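Tapirin (Caldicellulosiruptor kristjanssonii, PDB 6N2B) probably binds cellulose through its calcium-containing, beta-helical C-terminal domain, helping an extremely thermophilic bacterium adhere to plant biomass. Local coordinates at residues G213-N218 and F518-S523; N304-Y309 and K323-F328. All blocks are in the same frame, centred on the assembly; numbering follows the deposited sequence.

Interaction 1. Residues G213-N218 and F518-S523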
loop_
_atom_site.group_PDB
_atom_site.type_symbol
_atom_site.label_atom_id
_atom_site.label_comp_id
_atom_site.label_asym_id
_atom_site.label_seq_id
_atom_site.Cartn_x
_atom_site.Cartn_y
_atom_site.Cartn_z
ATOM N N GLY A 213 8.295 8.967 -6.344
ATOM C CA GLY A 213 7.147 9.776 -6.683
ATOM C C GLY A 213 5.861 9.018 -6.433
ATOM O O GLY A 213 5.694 8.392 -5.382
ATOM N N SER A 214 4.952 9.058 -7.398
ATOM C CA SER A 214 3.672 8.389 -7.286
ATOM C C SER A 214 3.798 6.920 -7.697
ATOM O O SER A 214 4.824 6.475 -8.224
ATOM C CB SER A 214 2.637 9.084 -8.157
ATOM O OG SER A 214 2.701 8.566 -9.481
ATOM N N PHE A 215 2.720 6.166 -7.453
ATOM C CA PHE A 215 2.668 4.730 -7.745
ATOM C C PHE A 215 1.262 4.414 -8.239
ATOM O O PHE A 215 0.319 4.342 -7.449
ATOM C CB PHE A 215 3.019 3.883 -6.533
ATOM C CG PHE A 215 2.759 2.424 -6.730
ATOM C CD1 PHE A 215 3.288 1.754 -7.818
ATOM C CD2 PHE A 215 1.991 1.717 -5.827
ATOM C CE1 PHE A 215 3.052 0.411 -7.995
ATOM C CE2 PHE A 215 1.749 0.376 -6.004
ATOM C CZ PHE A 215 2.275 -0.282 -7.086
ATOM N N LEU A 216 1.123 4.230 -9.547
ATOM C CA LEU A 216 -0.169 3.924 -10.153
ATOM C C LEU A 216 -0.081 2.558 -10.807
ATOM O O LEU A 216 0.267 2.449 -11.995
ATOM C CB LEU A 216 -0.572 4.990 -11.165
ATOM C CG LEU A 216 -0.413 6.413 -10.600
ATOM C CD1 LEU A 216 0.016 7.434 -11.660
ATOM C CD2 LEU A 216 -1.663 6.832 -9.908
ATOM N N PRO A 217 -0.406 1.498 -10.070
ATOM C CA PRO A 217 -0.318 0.147 -10.629
ATOM C C PRO A 217 -1.429 -0.113 -11.629
ATOM O O PRO A 217 -2.439 0.597 -11.702
ATOM C CB PRO A 217 -0.466 -0.758 -9.398
ATOM C CG PRO A 217 -1.290 0.013 -8.470
ATOM C CD PRO A 217 -0.891 1.477 -8.674
ATOM N N ASN A 218 -1.211 -1.159 -12.410
ATOM C CA ASN A 218 -2.183 -1.618 -13.373
ATOM C C ASN A 218 -3.338 -2.330 -12.678
ATOM O O ASN A 218 -3.228 -2.813 -11.545
ATOM C CB ASN A 218 -1.519 -2.584 -14.350
ATOM C CG ASN A 218 -0.775 -3.687 -13.626
ATOM O OD1 ASN A 218 0.273 -3.449 -13.050
ATOM N ND2 ASN A 218 -1.339 -4.889 -13.615
ATOM N N PHE A 518 4.730 7.498 -11.786
ATOM C CA PHE A 518 5.090 6.144 -12.194
ATOM C C PHE A 518 3.848 5.317 -12.500
ATOM O O PHE A 518 2.961 5.190 -11.648
ATOM C CB PHE A 518 5.918 5.426 -11.120
ATOM C CG PHE A 518 6.136 3.992 -11.431
ATOM C CD1 PHE A 518 6.967 3.621 -12.473
ATOM C CD2 PHE A 518 5.461 3.013 -10.746
ATOM C CE1 PHE A 518 7.147 2.290 -12.794
ATOM C CE2 PHE A 518 5.641 1.692 -11.055
ATOM C CZ PHE A 518 6.477 1.324 -12.083
ATOM N N ASN A 519 3.806 4.732 -13.700
ATOM C CA ASN A 519 2.725 3.851 -14.128
ATOM C C ASN A 519 3.285 2.494 -14.515
ATOM O O ASN A 519 4.256 2.420 -15.275
ATOM C CB ASN A 519 1.976 4.426 -15.331
ATOM C CG ASN A 519 1.067 5.580 -14.960
ATOM O OD1 ASN A 519 -0.160 5.407 -14.806
ATOM N ND2 ASN A 519 1.655 6.774 -14.820
ATOM N N ILE A 520 2.676 1.425 -14.009
ATOM C CA ILE A 520 2.847 0.101 -14.594
ATOM C C ILE A 520 1.725 -0.088 -15.593
ATOM O O ILE A 520 0.555 0.144 -15.268
ATOM C CB ILE A 520 2.815 -1.006 -13.526
ATOM C CG1 ILE A 520 3.418 -0.502 -12.235
ATOM C CG2 ILE A 520 3.559 -2.267 -13.994
ATOM C CD1 ILE A 520 3.407 -1.512 -11.165
ATOM N N ASN A 521 2.074 -0.484 -16.807
ATOM C CA ASN A 521 1.093 -0.779 -17.838
ATOM C C ASN A 521 1.372 -2.161 -18.386
ATOM O O ASN A 521 2.529 -2.541 -18.555
ATOM C CB ASN A 521 1.138 0.235 -18.962
ATOM C CG ASN A 521 0.755 1.619 -18.498
ATOM O OD1 ASN A 521 -0.330 1.822 -17.944
ATOM N ND2 ASN A 521 1.647 2.589 -18.718
ATOM N N ILE A 522 0.312 -2.916 -18.657
ATOM C CA ILE A 522 0.465 -4.264 -19.176
ATOM C C ILE A 522 -0.808 -4.610 -19.921
ATOM O O ILE A 522 -1.900 -4.172 -19.547
ATOM C CB ILE A 522 0.775 -5.265 -18.038
ATOM C CG1 ILE A 522 0.848 -6.691 -18.570
ATOM C CG2 ILE A 522 -0.261 -5.168 -16.982
ATOM C CD1 ILE A 522 1.323 -7.699 -17.543
ATOM N N SER A 523 -0.663 -5.388 -20.988
ATOM C CA SER A 523 -1.753 -5.728 -21.892
ATOM C C SER A 523 -2.119 -7.194 -21.716
ATOM O O SER A 523 -1.304 -8.077 -22.005
ATOM C CB SER A 523 -1.349 -5.454 -23.336
ATOM O OG SER A 523 -0.525 -4.302 -23.383
HETATM O O HOH W 1 -1.068 2.404 -14.825
#

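Interaction 2. Residues N304-Y309 and K323-F328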
loop_
_atom_site.group_PDB
_atom_site.type_symbol
_atom_site.label_atom_id
_atom_site.label_comp_id
_atom_site.label_asym_id
_atom_site.label_seq_id
_atom_site.Cartn_x
_atom_site.Cartn_y
_atom_site.Cartn_z
ATOM N N ASN A 304 -15.995 3.858 1.504
ATOM C CA ASN A 304 -17.194 3.547 0.747
ATOM C C ASN A 304 -17.303 2.051 0.588
ATOM O O ASN A 304 -16.344 1.309 0.776
ATOM C CB ASN A 304 -17.193 4.214 -0.620
ATOM C CG ASN A 304 -17.543 5.669 -0.534
ATOM O OD1 ASN A 304 -18.707 6.023 -0.320
ATOM N ND2 ASN A 304 -16.534 6.532 -0.665
ATOM N N GLY A 305 -18.490 1.607 0.210
ATOM C CA GLY A 305 -18.978 0.325 0.636
ATOM C C GLY A 305 -19.060 -0.735 -0.439
ATOM O O GLY A 305 -18.667 -0.549 -1.594
ATOM N N TYR A 306 -19.727 -1.819 -0.043
ATOM C CA TYR A 306 -19.468 -3.202 -0.389
ATOM C C TYR A 306 -18.008 -3.473 -0.092
ATOM O O TYR A 306 -17.130 -3.402 -0.957
ATOM C CB TYR A 306 -19.941 -3.489 -1.799
ATOM C CG TYR A 306 -21.450 -3.455 -1.757
ATOM C CD1 TYR A 306 -22.135 -4.105 -0.726
ATOM C CD2 TYR A 306 -22.192 -2.704 -2.668
ATOM C CE1 TYR A 306 -23.517 -4.053 -0.636
ATOM C CE2 TYR A 306 -23.586 -2.650 -2.585
ATOM C CZ TYR A 306 -24.238 -3.325 -1.566
ATOM O OH TYR A 306 -25.609 -3.274 -1.476
ATOM N N GLY A 307 -17.762 -3.727 1.185
ATOM C CA GLY A 307 -16.439 -3.962 1.698
ATOM C C GLY A 307 -16.491 -4.278 3.174
ATOM O O GLY A 307 -17.391 -3.820 3.883
ATOM N N TYR A 308 -15.536 -5.071 3.642
ATOM C CA TYR A 308 -15.364 -5.349 5.058
ATOM C C TYR A 308 -13.991 -4.829 5.445
ATOM O O TYR A 308 -12.968 -5.395 5.041
ATOM C CB TYR A 308 -15.515 -6.840 5.343
ATOM C CG TYR A 308 -16.938 -7.295 5.167
ATOM C CD1 TYR A 308 -17.448 -7.572 3.892
ATOM C CD2 TYR A 308 -17.791 -7.420 6.266
ATOM C CE1 TYR A 308 -18.768 -7.978 3.717
ATOM C CE2 TYR A 308 -19.113 -7.824 6.109
ATOM C CZ TYR A 308 -19.598 -8.101 4.834
ATOM O OH TYR A 308 -20.912 -8.501 4.680
ATOM N N TYR A 309 -13.971 -3.754 6.215
ATOM C CA TYR A 309 -12.754 -3.052 6.579
ATOM C C TYR A 309 -12.487 -3.253 8.064
ATOM O O TYR A 309 -13.285 -2.827 8.899
ATOM C CB TYR A 309 -12.905 -1.573 6.257
ATOM C CG TYR A 309 -13.292 -1.293 4.829
ATOM C CD1 TYR A 309 -12.320 -1.161 3.838
ATOM C CD2 TYR A 309 -14.623 -1.139 4.464
ATOM C CE1 TYR A 309 -12.667 -0.894 2.525
ATOM C CE2 TYR A 309 -14.983 -0.872 3.143
ATOM C CZ TYR A 309 -14.000 -0.746 2.179
ATOM O OH TYR A 309 -14.338 -0.476 0.858
ATOM N N LYS A 323 -19.577 4.639 4.669
ATOM C CA LYS A 323 -20.849 4.893 4.004
ATOM C C LYS A 323 -21.029 3.972 2.806
ATOM O O LYS A 323 -20.137 3.197 2.438
ATOM C CB LYS A 323 -20.977 6.363 3.574
ATOM C CG LYS A 323 -19.960 6.813 2.551
ATOM C CD LYS A 323 -19.757 8.320 2.571
ATOM C CE LYS A 323 -19.250 8.828 1.217
ATOM N NZ LYS A 323 -19.097 10.318 1.170
ATOM N N ASN A 324 -22.218 4.078 2.210
ATOM C CA ASN A 324 -22.619 3.327 1.020
ATOM C C ASN A 324 -22.405 1.827 1.206
ATOM O O ASN A 324 -21.834 1.146 0.357
ATOM C CB ASN A 324 -21.904 3.853 -0.219
ATOM C CG ASN A 324 -22.306 5.278 -0.541
ATOM O OD1 ASN A 324 -23.491 5.562 -0.721
ATOM N ND2 ASN A 324 -21.335 6.192 -0.565
ATOM N N TYR A 325 -22.896 1.320 2.335
ATOM C CA TYR A 325 -22.925 -0.087 2.758
ATOM C C TYR A 325 -21.573 -0.599 3.236
ATOM O O TYR A 325 -21.418 -1.813 3.423
ATOM C CB TYR A 325 -23.461 -1.016 1.669
ATOM C CG TYR A 325 -24.903 -0.740 1.360
ATOM C CD1 TYR A 325 -25.255 0.190 0.387
ATOM C CD2 TYR A 325 -25.925 -1.378 2.062
ATOM C CE1 TYR A 325 -26.588 0.476 0.103
ATOM C CE2 TYR A 325 -27.267 -1.106 1.786
ATOM C CZ TYR A 325 -27.591 -0.175 0.804
ATOM O OH TYR A 325 -28.908 0.109 0.511
ATOM N N GLY A 326 -20.604 0.278 3.486
ATOM C CA GLY A 326 -19.326 -0.176 3.999
ATOM C C GLY A 326 -19.420 -0.679 5.428
ATOM O O GLY A 326 -20.219 -0.207 6.229
ATOM N N ASN A 327 -18.568 -1.658 5.739
ATOM C CA ASN A 327 -18.481 -2.279 7.055
ATOM C C ASN A 327 -17.107 -2.001 7.627
ATOM O O ASN A 327 -16.100 -2.395 7.030
ATOM C CB ASN A 327 -18.679 -3.787 6.976
ATOM C CG ASN A 327 -20.111 -4.186 7.058
ATOM O OD1 ASN A 327 -20.564 -4.680 8.088
ATOM N ND2 ASN A 327 -20.846 -3.980 5.967
ATOM N N PHE A 328 -17.060 -1.370 8.794
ATOM C CA PHE A 328 -15.791 -1.022 9.413
ATOM C C PHE A 328 -15.789 -1.492 10.858
ATOM O O PHE A 328 -16.653 -1.082 11.636
ATOM C CB PHE A 328 -15.553 0.481 9.331
ATOM C CG PHE A 328 -14.290 0.914 9.981
ATOM C CD1 PHE A 328 -13.153 0.132 9.888
ATOM C CD2 PHE A 328 -14.236 2.102 10.697
ATOM C CE1 PHE A 328 -11.986 0.527 10.499
ATOM C CE2 PHE A 328 -13.068 2.508 11.304
ATOM C CZ PHE A 328 -11.939 1.730 11.202
HETATM O O HOH W 2 -20.431 -3.982 2.754
#

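Interaction 1. Residues G213-N218 and F518-S523
L216 sits where the backbones of G213-N218 and F518-S523 run in the same direction, and its two peptide atoms make the bridge to N519. Its N donates to F518 O at 3.0 Å, nearly along the C=O axis. L216 O receives a weak bond from I520 N, 3.3 Å long, while N519 CA brings its hydrogen to the same oxygen. Water 1 sits between L216 O and I520 O, close enough to bond both. One side chain joins the backbone bonds: S214 OG, turned back between its own N and carbonyl carbon (chi1 86°), accepts from F518 N at 3.3 Å.

Apolar contacts fill the F215 side. The rings of F215 and F518 project together from neighbouring backbones and meet at their edges, CD1 of F215 to CD2 of F518 at 3.9 Å. I520 CD1 reaches the F215 ring edge at CE1, 3.7 Å away, and P217 CD covers the centre of one face.

Amides meet hydrocarbon at two points. N218 sets OD1 against I520 CB and CG2, and ND2 lies 3.5 Å from I522 CG2; L216 CD1 packs on N519 ND2.

This single parallel bridge joins the loop after strand 207-211 to edge strand 520-522, consistent with a beta-helix. F518 and I522 rest on strand 487-489, L216 and P217 touch strand 234-236, and strand 526-531 closes over N218 and I522 at I527.

Interaction 2. Residues N304-Y309 and K323-F328
Y306 and Y325 project together from neighbouring backbones, their near-parallel ring planes, 8° apart, so offset that there is little ring-on-ring stacking. What fills the offset is specific: Y325 CB sits over one face of the Y306 ring, toward the rim, as a CH-pi contact 4.1 Å from the centroid, while Y306 OH hangs over the centre of the Y325 ring.

N304 and N324 also run alongside each other, with amides nearly coplanar. N324 ND2 donates to N304 OD1 at 2.6 Å, the acceptor lying in the donor's amide plane. K323 packs against that same oxygen through CG and CE; its NZ bonds to Q321.

Y308 CD2 and CE2 lie beside CB and CG of N327, with ring and amide planes 25° apart; N327 OD1 is held by R346. Y309 is turned to the other side, where its CB meets F328 CD1 at 4.0 Å and its hydroxyl bonds to N287. Between these pairs, N327 N donates to G307 O at 3.1 Å and Y309 N to N327 O at 2.7 Å. Water 2 accepts from G307 N and N327 ND2 and donates to Y325 O.

A type I' turn from K323 to G326 leads into strand 327-330. Strands 307-311 and 327-330 pair in parallel, Y308 beside N327 and Y309 beside F328, as successive turns of a beta-helix do; the Asn and Tyr pairs lie in the loop and turn ahead of them.

Overall arrangement
Both contacts join parallel backbone segments of the beta-helical domain, yet they differ in sequence span. Interaction 2 links neighbours only 14 residues apart, whereas interaction 1 closes a loop of some 300 residues and so brings the start of the modelled chain against a late strand; interaction 2 is nested inside that loop. Their centres are 26 Å apart and their nearest atoms about 16 Å, so they do not touch. Interaction 1 is the more buried and the nearer to the calcium site, with the side chain of F518 about 12 Å from that of L436, one of its ligands. Interaction 2 lies away from that site, with the exposed Y308 and Y325 at the protein surface.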